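PDB 2I33: acid phosphatase from Bacillus anthracis, which probably hydrolyses phosphate monoesters at acidic pH, as a magnesium-binding class C acid phosphatase of the HAD superfamily. Local coordinates for residues L66-L71 / N216-D221; L25-A30 / D72-Q77; E32-Y37 / A102-I107; Q39-G44 / L176-N181. One frame throughout, in Å; residues are numbered along the deposited sequence.

Interaction 1 (L66-L71 / N216-D221). With MG (magnesium ion), chain C.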
# COMPACT_ATOMS: atom_id res chain seq x y z
N LEU A 66 -7.89 1.81 -14.01
CA LEU A 66 -8.95 2.67 -13.48
C LEU A 66 -9.31 2.28 -12.07
O LEU A 66 -9.09 3.05 -11.16
CB LEU A 66 -10.19 2.69 -14.34
CG LEU A 66 -10.04 3.51 -15.64
CD1 LEU A 66 -11.24 3.40 -16.49
CD2 LEU A 66 -9.79 4.98 -15.31
N ASP A 67 -9.84 1.08 -11.90
CA ASP A 67 -10.42 0.70 -10.61
C ASP A 67 -9.30 0.50 -9.60
O ASP A 67 -8.38 -0.30 -9.77
CB ASP A 67 -11.31 -0.53 -10.75
CG ASP A 67 -12.48 -0.29 -11.69
OD1 ASP A 67 -13.14 0.75 -11.54
OD2 ASP A 67 -12.70 -1.11 -12.63
N GLU A 68 -9.42 1.23 -8.50
CA GLU A 68 -8.43 1.21 -7.43
C GLU A 68 -7.07 1.82 -7.84
O GLU A 68 -6.07 1.67 -7.13
CB GLU A 68 -8.29 -0.17 -6.81
CG GLU A 68 -9.42 -0.50 -5.82
CD GLU A 68 -10.82 -0.21 -6.30
OE1 GLU A 68 -11.38 -1.01 -7.07
OE2 GLU A 68 -11.37 0.83 -5.84
N THR A 69 -7.08 2.58 -8.92
CA THR A 69 -5.94 3.37 -9.31
C THR A 69 -6.36 4.83 -9.48
O THR A 69 -5.76 5.72 -8.87
CB THR A 69 -5.32 2.82 -10.60
OG1 THR A 69 -4.84 1.49 -10.34
CG2 THR A 69 -4.22 3.70 -11.04
N VAL A 70 -7.41 5.06 -10.28
CA VAL A 70 -8.02 6.37 -10.50
C VAL A 70 -9.38 6.44 -9.80
O VAL A 70 -9.69 7.43 -9.17
CB VAL A 70 -8.18 6.70 -11.99
CG1 VAL A 70 -8.88 8.01 -12.17
CG2 VAL A 70 -6.81 6.69 -12.69
N LEU A 71 -10.19 5.40 -9.95
CA LEU A 71 -11.55 5.39 -9.39
C LEU A 71 -11.66 4.46 -8.20
O LEU A 71 -11.20 3.32 -8.23
CB LEU A 71 -12.55 4.94 -10.47
CG LEU A 71 -12.67 5.88 -11.69
CD1 LEU A 71 -13.60 5.27 -12.75
CD2 LEU A 71 -13.10 7.26 -11.32
N ASN A 216 -3.95 -2.19 -2.86
CA ASN A 216 -5.30 -2.73 -2.90
C ASN A 216 -5.35 -4.11 -2.25
O ASN A 216 -5.22 -5.15 -2.90
CB ASN A 216 -5.80 -2.82 -4.34
CG ASN A 216 -7.20 -3.40 -4.40
OD1 ASN A 216 -7.80 -3.68 -3.33
ND2 ASN A 216 -7.72 -3.58 -5.61
N PRO A 217 -5.56 -4.12 -0.94
CA PRO A 217 -5.70 -5.39 -0.22
C PRO A 217 -7.09 -5.98 -0.27
O PRO A 217 -7.33 -6.97 0.44
CB PRO A 217 -5.37 -4.99 1.22
CG PRO A 217 -5.87 -3.61 1.29
CD PRO A 217 -5.62 -2.96 -0.03
N MET A 218 -8.00 -5.36 -1.02
CA MET A 218 -9.40 -5.80 -1.03
C MET A 218 -9.62 -6.98 -1.97
O MET A 218 -10.44 -7.87 -1.71
CB MET A 218 -10.30 -4.66 -1.47
CG MET A 218 -10.27 -3.43 -0.54
SD MET A 218 -11.43 -2.21 -1.10
CE MET A 218 -10.55 -1.61 -2.56
N TYR A 219 -8.92 -6.93 -3.08
CA TYR A 219 -9.13 -7.86 -4.17
C TYR A 219 -8.03 -7.69 -5.21
O TYR A 219 -7.25 -6.74 -5.18
CB TYR A 219 -10.50 -7.62 -4.81
CG TYR A 219 -10.52 -6.38 -5.66
CD1 TYR A 219 -10.99 -5.19 -5.19
CD2 TYR A 219 -10.01 -6.41 -6.95
CE1 TYR A 219 -11.02 -4.06 -5.97
CE2 TYR A 219 -9.99 -5.26 -7.74
CZ TYR A 219 -10.48 -4.08 -7.25
OH TYR A 219 -10.45 -2.97 -8.05
N GLY A 220 -8.00 -8.63 -6.14
CA GLY A 220 -7.08 -8.55 -7.25
C GLY A 220 -6.48 -9.87 -7.60
O GLY A 220 -6.93 -10.95 -7.13
N ASP A 221 -5.47 -9.79 -8.45
CA ASP A 221 -4.75 -10.99 -8.87
C ASP A 221 -3.99 -11.68 -7.75
O ASP A 221 -3.75 -12.88 -7.82
CB ASP A 221 -3.78 -10.68 -10.01
CG ASP A 221 -4.48 -10.53 -11.34
OD1 ASP A 221 -5.72 -10.40 -11.38
OD2 ASP A 221 -3.76 -10.53 -12.36
MG MG C . -7.31 -1.95 -10.63
O HOH W 1 -7.98 -3.17 -9.42
O HOH W 2 -6.04 -3.33 -11.62
O HOH W 3 -8.87 -2.54 -12.06

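Interaction 2 (L25-A30 / D72-Q77)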
# COMPACT_ATOMS: atom_id res chain seq x y z
N LEU A 25 -12.00 -1.70 5.17
CA LEU A 25 -12.07 -0.61 6.12
C LEU A 25 -10.81 0.26 6.03
O LEU A 25 -10.87 1.47 6.02
CB LEU A 25 -12.22 -1.20 7.51
CG LEU A 25 -12.46 -0.20 8.63
CD1 LEU A 25 -13.74 0.59 8.43
CD2 LEU A 25 -12.53 -0.99 9.87
N TRP A 26 -9.65 -0.39 5.91
CA TRP A 26 -8.40 0.32 5.69
C TRP A 26 -8.49 1.16 4.41
O TRP A 26 -8.14 2.34 4.35
CB TRP A 26 -7.23 -0.66 5.53
CG TRP A 26 -5.91 -0.00 5.35
CD1 TRP A 26 -5.10 0.54 6.31
CD2 TRP A 26 -5.22 0.18 4.11
NE1 TRP A 26 -3.96 1.06 5.74
CE2 TRP A 26 -4.01 0.83 4.39
CE3 TRP A 26 -5.52 -0.14 2.79
CZ2 TRP A 26 -3.10 1.15 3.42
CZ3 TRP A 26 -4.60 0.17 1.82
CH2 TRP A 26 -3.41 0.85 2.13
N TYR A 27 -8.92 0.51 3.36
CA TYR A 27 -8.92 1.18 2.07
C TYR A 27 -9.86 2.40 2.09
O TYR A 27 -9.54 3.46 1.53
CB TYR A 27 -9.38 0.21 1.01
CG TYR A 27 -9.12 0.76 -0.37
CD1 TYR A 27 -7.90 0.58 -0.98
CD2 TYR A 27 -10.09 1.46 -1.05
CE1 TYR A 27 -7.63 1.11 -2.26
CE2 TYR A 27 -9.82 2.00 -2.32
CZ TYR A 27 -8.60 1.84 -2.91
OH TYR A 27 -8.34 2.34 -4.17
N GLN A 28 -11.00 2.25 2.75
CA GLN A 28 -12.00 3.31 2.79
C GLN A 28 -11.73 4.43 3.76
O GLN A 28 -12.20 5.56 3.54
CB GLN A 28 -13.36 2.73 3.14
CG GLN A 28 -13.96 2.01 2.02
CD GLN A 28 -15.47 1.97 2.09
OE1 GLN A 28 -16.06 1.59 3.11
NE2 GLN A 28 -16.12 2.39 1.01
N THR A 29 -11.04 4.14 4.84
CA THR A 29 -10.93 5.11 5.92
C THR A 29 -9.51 5.51 6.24
O THR A 29 -9.32 6.57 6.84
CB THR A 29 -11.61 4.65 7.23
OG1 THR A 29 -10.84 3.61 7.82
CG2 THR A 29 -13.03 4.16 7.00
N ALA A 30 -8.51 4.67 5.94
CA ALA A 30 -7.17 4.93 6.45
C ALA A 30 -6.50 6.09 5.76
O ALA A 30 -6.33 6.09 4.55
CB ALA A 30 -6.28 3.72 6.36
N ASP A 72 -12.33 4.96 -7.18
CA ASP A 72 -12.51 4.27 -5.92
C ASP A 72 -13.82 3.48 -5.91
O ASP A 72 -14.90 4.05 -5.86
CB ASP A 72 -12.51 5.30 -4.81
CG ASP A 72 -12.59 4.69 -3.44
OD1 ASP A 72 -12.86 3.47 -3.31
OD2 ASP A 72 -12.36 5.46 -2.49
N ASN A 73 -13.71 2.15 -5.96
CA ASN A 73 -14.90 1.28 -5.94
C ASN A 73 -15.14 0.67 -4.60
O ASN A 73 -15.96 -0.27 -4.46
CB ASN A 73 -14.74 0.20 -6.98
CG ASN A 73 -14.52 0.76 -8.30
OD1 ASN A 73 -15.43 1.32 -8.91
ND2 ASN A 73 -13.30 0.66 -8.76
N SER A 74 -14.49 1.18 -3.58
CA SER A 74 -14.66 0.56 -2.29
C SER A 74 -16.12 0.56 -1.80
O SER A 74 -16.48 -0.37 -1.08
CB SER A 74 -13.68 1.13 -1.27
OG SER A 74 -13.96 2.47 -1.04
N PRO A 75 -16.98 1.55 -2.19
CA PRO A 75 -18.40 1.40 -1.75
C PRO A 75 -19.05 0.11 -2.21
O PRO A 75 -19.96 -0.40 -1.55
CB PRO A 75 -19.09 2.59 -2.39
CG PRO A 75 -17.97 3.62 -2.53
CD PRO A 75 -16.78 2.83 -2.90
N HIS A 76 -18.59 -0.42 -3.34
CA HIS A 76 -19.11 -1.70 -3.77
C HIS A 76 -18.64 -2.84 -2.86
O HIS A 76 -19.40 -3.75 -2.48
CB HIS A 76 -18.77 -2.00 -5.20
CG HIS A 76 -19.30 -3.31 -5.65
ND1 HIS A 76 -18.60 -4.48 -5.48
CD2 HIS A 76 -20.50 -3.65 -6.17
CE1 HIS A 76 -19.34 -5.48 -5.91
NE2 HIS A 76 -20.50 -5.01 -6.34
N GLN A 77 -17.37 -2.81 -2.48
CA GLN A 77 -16.83 -3.83 -1.59
C GLN A 77 -17.53 -3.76 -0.23
O GLN A 77 -17.85 -4.79 0.37
CB GLN A 77 -15.33 -3.68 -1.44
CG GLN A 77 -14.56 -3.77 -2.76
CD GLN A 77 -14.65 -5.12 -3.44
OE1 GLN A 77 -15.27 -5.26 -4.51
NE2 GLN A 77 -14.03 -6.12 -2.85
O HOH W 4 -11.08 5.29 -0.16

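Interaction 3 (E32-Y37 / A102-I107)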
# COMPACT_ATOMS: atom_id res chain seq x y z
N GLU A 32 -3.42 6.47 5.83
CA GLU A 32 -2.26 5.79 5.24
C GLU A 32 -2.52 5.40 3.81
O GLU A 32 -1.64 5.56 2.95
CB GLU A 32 -1.93 4.53 6.04
CG GLU A 32 -1.28 4.79 7.38
CD GLU A 32 -2.22 5.19 8.51
OE1 GLU A 32 -3.45 5.31 8.30
OE2 GLU A 32 -1.68 5.38 9.61
N MET A 33 -3.72 4.91 3.55
CA MET A 33 -4.10 4.57 2.19
C MET A 33 -4.00 5.82 1.32
O MET A 33 -3.40 5.83 0.28
CB MET A 33 -5.51 4.02 2.14
CG MET A 33 -6.06 3.79 0.76
SD MET A 33 -6.82 5.30 0.14
CE MET A 33 -7.85 4.66 -1.18
N LYS A 34 -4.60 6.90 1.79
CA LYS A 34 -4.57 8.15 1.00
C LYS A 34 -3.13 8.59 0.76
O LYS A 34 -2.79 9.00 -0.34
CB LYS A 34 -5.37 9.24 1.68
CG LYS A 34 -6.83 8.85 1.87
CD LYS A 34 -7.57 9.92 2.65
CE LYS A 34 -9.09 9.74 2.68
NZ LYS A 34 -9.60 8.35 2.70
N ALA A 35 -2.29 8.49 1.78
CA ALA A 35 -0.90 8.89 1.68
C ALA A 35 -0.15 8.07 0.65
O ALA A 35 0.73 8.57 -0.07
CB ALA A 35 -0.23 8.77 3.01
N LEU A 36 -0.48 6.77 0.57
CA LEU A 36 0.14 5.91 -0.41
C LEU A 36 -0.28 6.32 -1.82
O LEU A 36 0.51 6.23 -2.75
CB LEU A 36 -0.24 4.47 -0.18
CG LEU A 36 0.57 3.88 0.97
CD1 LEU A 36 -0.19 2.78 1.71
CD2 LEU A 36 1.87 3.35 0.51
N TYR A 37 -1.52 6.75 -2.00
CA TYR A 37 -1.96 7.28 -3.29
C TYR A 37 -1.23 8.58 -3.61
O TYR A 37 -0.72 8.74 -4.70
CB TYR A 37 -3.48 7.41 -3.35
CG TYR A 37 -4.09 6.09 -3.73
CD1 TYR A 37 -4.35 5.13 -2.76
CD2 TYR A 37 -4.33 5.74 -5.05
CE1 TYR A 37 -4.87 3.88 -3.09
CE2 TYR A 37 -4.84 4.48 -5.37
CZ TYR A 37 -5.10 3.56 -4.40
OH TYR A 37 -5.63 2.34 -4.72
N ALA A 102 -12.70 9.91 -7.48
CA ALA A 102 -11.30 9.84 -7.86
C ALA A 102 -10.45 9.61 -6.62
O ALA A 102 -10.70 10.16 -5.55
CB ALA A 102 -10.84 11.10 -8.54
N LEU A 103 -9.41 8.82 -6.80
CA LEU A 103 -8.49 8.49 -5.75
C LEU A 103 -7.51 9.64 -5.51
O LEU A 103 -7.26 10.47 -6.40
CB LEU A 103 -7.81 7.16 -6.05
CG LEU A 103 -8.72 5.95 -5.84
CD1 LEU A 103 -8.32 4.70 -6.62
CD2 LEU A 103 -8.83 5.64 -4.37
N PRO A 104 -6.96 9.70 -4.32
CA PRO A 104 -6.11 10.84 -3.96
C PRO A 104 -4.95 11.09 -4.90
O PRO A 104 -4.23 10.17 -5.24
CB PRO A 104 -5.60 10.45 -2.57
CG PRO A 104 -6.72 9.59 -2.04
CD PRO A 104 -7.09 8.73 -3.21
N GLY A 105 -4.84 12.34 -5.37
CA GLY A 105 -3.73 12.76 -6.21
C GLY A 105 -3.95 12.47 -7.68
O GLY A 105 -3.25 13.01 -8.55
N SER A 106 -4.93 11.63 -7.99
CA SER A 106 -5.02 11.17 -9.37
C SER A 106 -5.37 12.30 -10.35
O SER A 106 -4.72 12.48 -11.38
CB SER A 106 -6.03 10.04 -9.48
OG SER A 106 -7.34 10.44 -9.10
N ILE A 107 -6.41 13.06 -10.04
CA ILE A 107 -6.90 14.07 -10.96
C ILE A 107 -5.85 15.15 -11.18
O ILE A 107 -5.57 15.53 -12.32
CB ILE A 107 -8.25 14.66 -10.52
CG1 ILE A 107 -9.32 13.55 -10.43
CG2 ILE A 107 -8.67 15.77 -11.47
CD1 ILE A 107 -9.51 12.80 -11.71

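Interaction 4 (Q39-G44 / L176-N181). With MG (magnesium ion), chain C.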
# COMPACT_ATOMS: atom_id res chain seq x y z
N GLN A 39 1.69 9.41 -2.50
CA GLN A 39 3.08 9.06 -2.71
C GLN A 39 3.27 8.52 -4.12
O GLN A 39 4.22 8.88 -4.82
CB GLN A 39 3.50 7.96 -1.74
CG GLN A 39 4.91 7.44 -1.96
CD GLN A 39 5.44 6.74 -0.72
OE1 GLN A 39 5.87 7.40 0.23
NE2 GLN A 39 5.31 5.39 -0.68
N GLY A 40 2.35 7.67 -4.54
CA GLY A 40 2.42 7.09 -5.87
C GLY A 40 2.32 8.18 -6.94
O GLY A 40 3.15 8.27 -7.86
N TYR A 41 1.34 9.04 -6.81
CA TYR A 41 1.16 10.10 -7.81
C TYR A 41 2.26 11.15 -7.75
O TYR A 41 2.67 11.68 -8.80
CB TYR A 41 -0.25 10.69 -7.77
CG TYR A 41 -1.26 9.76 -8.42
CD1 TYR A 41 -1.18 9.45 -9.78
CD2 TYR A 41 -2.26 9.13 -7.66
CE1 TYR A 41 -2.08 8.61 -10.35
CE2 TYR A 41 -3.17 8.27 -8.25
CZ TYR A 41 -3.06 8.00 -9.59
OH TYR A 41 -3.94 7.15 -10.21
N ASN A 42 2.78 11.44 -6.56
CA ASN A 42 3.91 12.35 -6.50
C ASN A 42 5.14 11.78 -7.20
O ASN A 42 5.86 12.48 -7.90
CB ASN A 42 4.27 12.67 -5.06
CG ASN A 42 3.24 13.53 -4.38
OD1 ASN A 42 2.41 14.19 -5.04
ND2 ASN A 42 3.29 13.54 -3.06
N THR A 43 5.38 10.50 -6.95
CA THR A 43 6.53 9.83 -7.52
C THR A 43 6.31 9.76 -9.02
O THR A 43 7.23 9.99 -9.81
CB THR A 43 6.70 8.45 -6.90
OG1 THR A 43 6.88 8.61 -5.49
CG2 THR A 43 7.88 7.74 -7.51
N GLY A 44 5.10 9.45 -9.43
CA GLY A 44 4.79 9.42 -10.86
C GLY A 44 5.06 10.77 -11.53
O GLY A 44 5.60 10.85 -12.64
N LEU A 176 5.38 5.66 -18.18
CA LEU A 176 4.95 5.23 -16.87
C LEU A 176 3.68 4.43 -16.97
O LEU A 176 2.83 4.70 -17.82
CB LEU A 176 4.65 6.45 -16.01
CG LEU A 176 5.82 7.31 -15.55
CD1 LEU A 176 5.25 8.61 -15.00
CD2 LEU A 176 6.62 6.56 -14.51
N PHE A 177 3.57 3.45 -16.07
CA PHE A 177 2.36 2.70 -15.83
C PHE A 177 1.95 2.86 -14.39
O PHE A 177 2.80 2.81 -13.52
CB PHE A 177 2.63 1.22 -16.03
CG PHE A 177 3.04 0.88 -17.40
CD1 PHE A 177 2.10 0.47 -18.33
CD2 PHE A 177 4.36 0.99 -17.78
CE1 PHE A 177 2.47 0.17 -19.60
CE2 PHE A 177 4.74 0.69 -19.08
CZ PHE A 177 3.78 0.27 -19.98
N PHE A 178 0.66 3.02 -14.18
CA PHE A 178 0.08 3.18 -12.85
C PHE A 178 -0.92 2.06 -12.60
O PHE A 178 -1.79 1.83 -13.43
CB PHE A 178 -0.66 4.53 -12.71
CG PHE A 178 0.27 5.72 -12.79
CD1 PHE A 178 0.67 6.37 -11.66
CD2 PHE A 178 0.76 6.13 -14.01
CE1 PHE A 178 1.52 7.44 -11.74
CE2 PHE A 178 1.62 7.20 -14.11
CZ PHE A 178 2.00 7.85 -12.96
N GLY A 179 -0.84 1.41 -11.44
CA GLY A 179 -1.86 0.41 -11.16
C GLY A 179 -1.81 -0.13 -9.74
O GLY A 179 -0.89 0.16 -9.01
N ASP A 180 -2.80 -0.93 -9.41
CA ASP A 180 -2.89 -1.55 -8.09
C ASP A 180 -2.73 -3.06 -8.16
O ASP A 180 -2.76 -3.75 -7.14
CB ASP A 180 -4.25 -1.29 -7.45
CG ASP A 180 -5.39 -1.91 -8.25
OD1 ASP A 180 -5.63 -1.42 -9.38
OD2 ASP A 180 -6.02 -2.86 -7.73
N ASN A 181 -2.57 -3.56 -9.36
CA ASN A 181 -2.50 -4.97 -9.60
C ASN A 181 -1.29 -5.17 -10.51
O ASN A 181 -1.09 -4.41 -11.45
CB ASN A 181 -3.78 -5.37 -10.32
CG ASN A 181 -3.88 -6.86 -10.57
OD1 ASN A 181 -2.87 -7.58 -10.75
ND2 ASN A 181 -5.13 -7.33 -10.61
MG MG C . -7.31 -1.95 -10.63
O HOH W 1 -7.98 -3.17 -9.42
O HOH W 2 -6.04 -3.33 -11.62
O HOH W 3 -8.87 -2.54 -12.06

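Interaction 1 (L66-L71 / N216-D221)
Glu68 and Asn216 bring the two loops closest, their CA atoms 6.8 Å apart, and neither segment pairs its backbone with the other. A bend at chi2 (47°) turns CD of Glu68. OE1 lies at the edge of the Tyr219 ring, in its plane, accepting a hydrogen bond from OH. The modelled OH to OE1 length of 2.4 Å is very short and its exact value doubtful. Carboxylate and ring planes stand 80° apart. Nearer the backbone, Glu68 CG packs against Asn216 ND2 at 3.5 Å and Met218 CE at 3.6 Å. Asn216 ND2 also lies 3.2 Å above the plane of the Tyr219 ring, offset toward the rim, and bonds outward to Asp180 OD2. Its OD1 takes the N-H of Met218 at 2.9 Å, an Asx turn in the loop before helix 221-226. Tyr219 OH also accepts a hydrogen bond, 2.8 Å long, from a water bound to the magnesium ion, which the backbone O of Asp67 coordinates at 2.1 Å. Asp65 and Asp180 complete the protein ligands. A loop bringing its aspartates to the metal at a strand end, with Asp65, Asp67 and Thr69 fitting DxDx(T/V), is the signature of a HAD phosphatase site.

Interaction 2 (L25-A30 / D72-Q77)
An Asx turn at the start of helix 74-83 receives Gln28 and Tyr27 of helix 21-29, beside the metal-binding loop. In the turn, Asp72 OD1 accepts the backbone N-H of Ser74 at 2.8 Å, nearly in line with its C-O bond, and the Ser74 hydroxyl, OG, on its syn side at 2.7 Å. Ser74 OG, between backbone N and carbonyl carbon (chi1 65°), thus gives its proton to Asp72 and can accept from Gln28 NE2. That bond is 3.0 Å long with an angle of 149° at the hydrogen, and OG lies close to the amide plane. Gln28 CG rests on the same serine, 3.4 Å from its CB, while OE1 is bonded to Lys247 N of the second subunit. Tyr27 meets the other partner of that serine: Asp72 OD1 lies at its ring edge, in plane, 3.5 Å from CE2, with the carboxylate turned 84° to the ring. A water donates to both Tyr27 O and Asp72 OD2, joining helix backbone to turn. Asp72 is also backbone-bonded to Glu101 of the two-stranded antiparallel pair 71-72/101-102, Pro75 packs on Trp94 of helix 91-97, and Tyr27 leans on Met33 of helix 31-54.

Interaction 3 (E32-Y37 / A102-I107)
This is apolar helix-to-loop packing: Tyr37, Met33 and Lys34 of the long helix 31-54 meet Leu103 and Pro104, in the loop that leads from strand 101-102 into helix 106-115 of the HAD fold. The backbones come closest at Tyr37 and Pro104, whose CA atoms are 5.5 Å apart. Leu103 spreads its two methyls differently: CD1 sits 3.7 Å from Tyr37 CE2, whereas CD2 lies over one face of that ring, toward its rim. Chi1 of Tyr37 (-84°) sets CG anti to the carbonyl carbon, and OH is hydrogen-bonded to Glu68 O and Tyr27 OH. The proline ring packs nearer the helix backbone. Pro104 CB is 3.8 Å from Tyr37 CB, and CG touches the start of the Lys34 chain, 4.0 Å from its CB, before that chain leads away. Gly105, with a positive phi of 86°, turns the loop into the following helix at its N-cap position. Leu103 O is gripped twice there, by Ser106 N at 3.1 Å and by Ser106 OG at 2.7 Å. In the tightest carbon pair, Met33 CE presses against Leu103 CD2 at 3.5 Å, closer than usual van der Waals contact.

Interaction 4 (Q39-G44 / L176-N181)
Chi1 is alike on both sides (-76° in Tyr41, -66° in Phe178) and sets each CG anti to its own carbonyl carbon; the two rings meet between helix 31-54 and strand 172-179. Their planes are nearly parallel, 14° apart, but displaced so far that little of one ring covers the other: the centroids are 5.5 Å apart, and the closest carbons are Tyr41 CE1 and Phe178 CD1 at 3.8 Å. Beyond the ring pair, Tyr41 OH forms a hydrogen bond with Thr69 O. The CE1-CZ edge of the phenylalanine ring meets the helix backbone. Gly44 CA lies near the ring plane, 3.8 Å from Phe178 CZ, and with no side chain at Gly44 the ring can approach this closely. One turn earlier, Gly40 O lies at the same ring's edge, 4.3 Å from CE1. Leu176 adds a methyl, with CD1 3.3 Å from Gly44 O. The axes of segments 39-44 and 176-179 run almost antiparallel, 10.3 Å apart at their closest, and the helix packs on 172-179, an inner strand of the parallel sheet. Just past the strand end, Asp180 OD1 binds the magnesium ion and OD2 accepts from a metal-bound water at 2.6 Å. A helix laid on the sheet, and an acidic metal ligand at the C-terminal end of its strand, are characteristic of the Rossmann-like HAD fold; Gly179, Asp180 and Asp184 are consistent with its GDxxxD motif.

In the fold
Interactions 1 and 4 share the magnesium ion: Asp67 O and Asp180 OD1 are neighbouring ligands 3.0 Å apart, and Asn216 ND2 bonds Asp180 OD2 at 2.8 Å. Interactions 2 and 3 both touch the metal-binding loop 66-71. Interaction 2 holds it from the helix 74-83 side, with Asn73 N 2.7 Å from Glu68 OE2 and Asn73 ND2 2.8 Å from Asp67 OD1. Interaction 3 meets it through Tyr37 OH, 2.5 Å from Glu68 O, and through Val70 O and Leu103 N, 2.8 Å apart. Interactions 3 and 4 lie successively along helix 31-54, their centres about 10 Å apart, whereas 2 and 4 do not touch. All four also reach the second subunit.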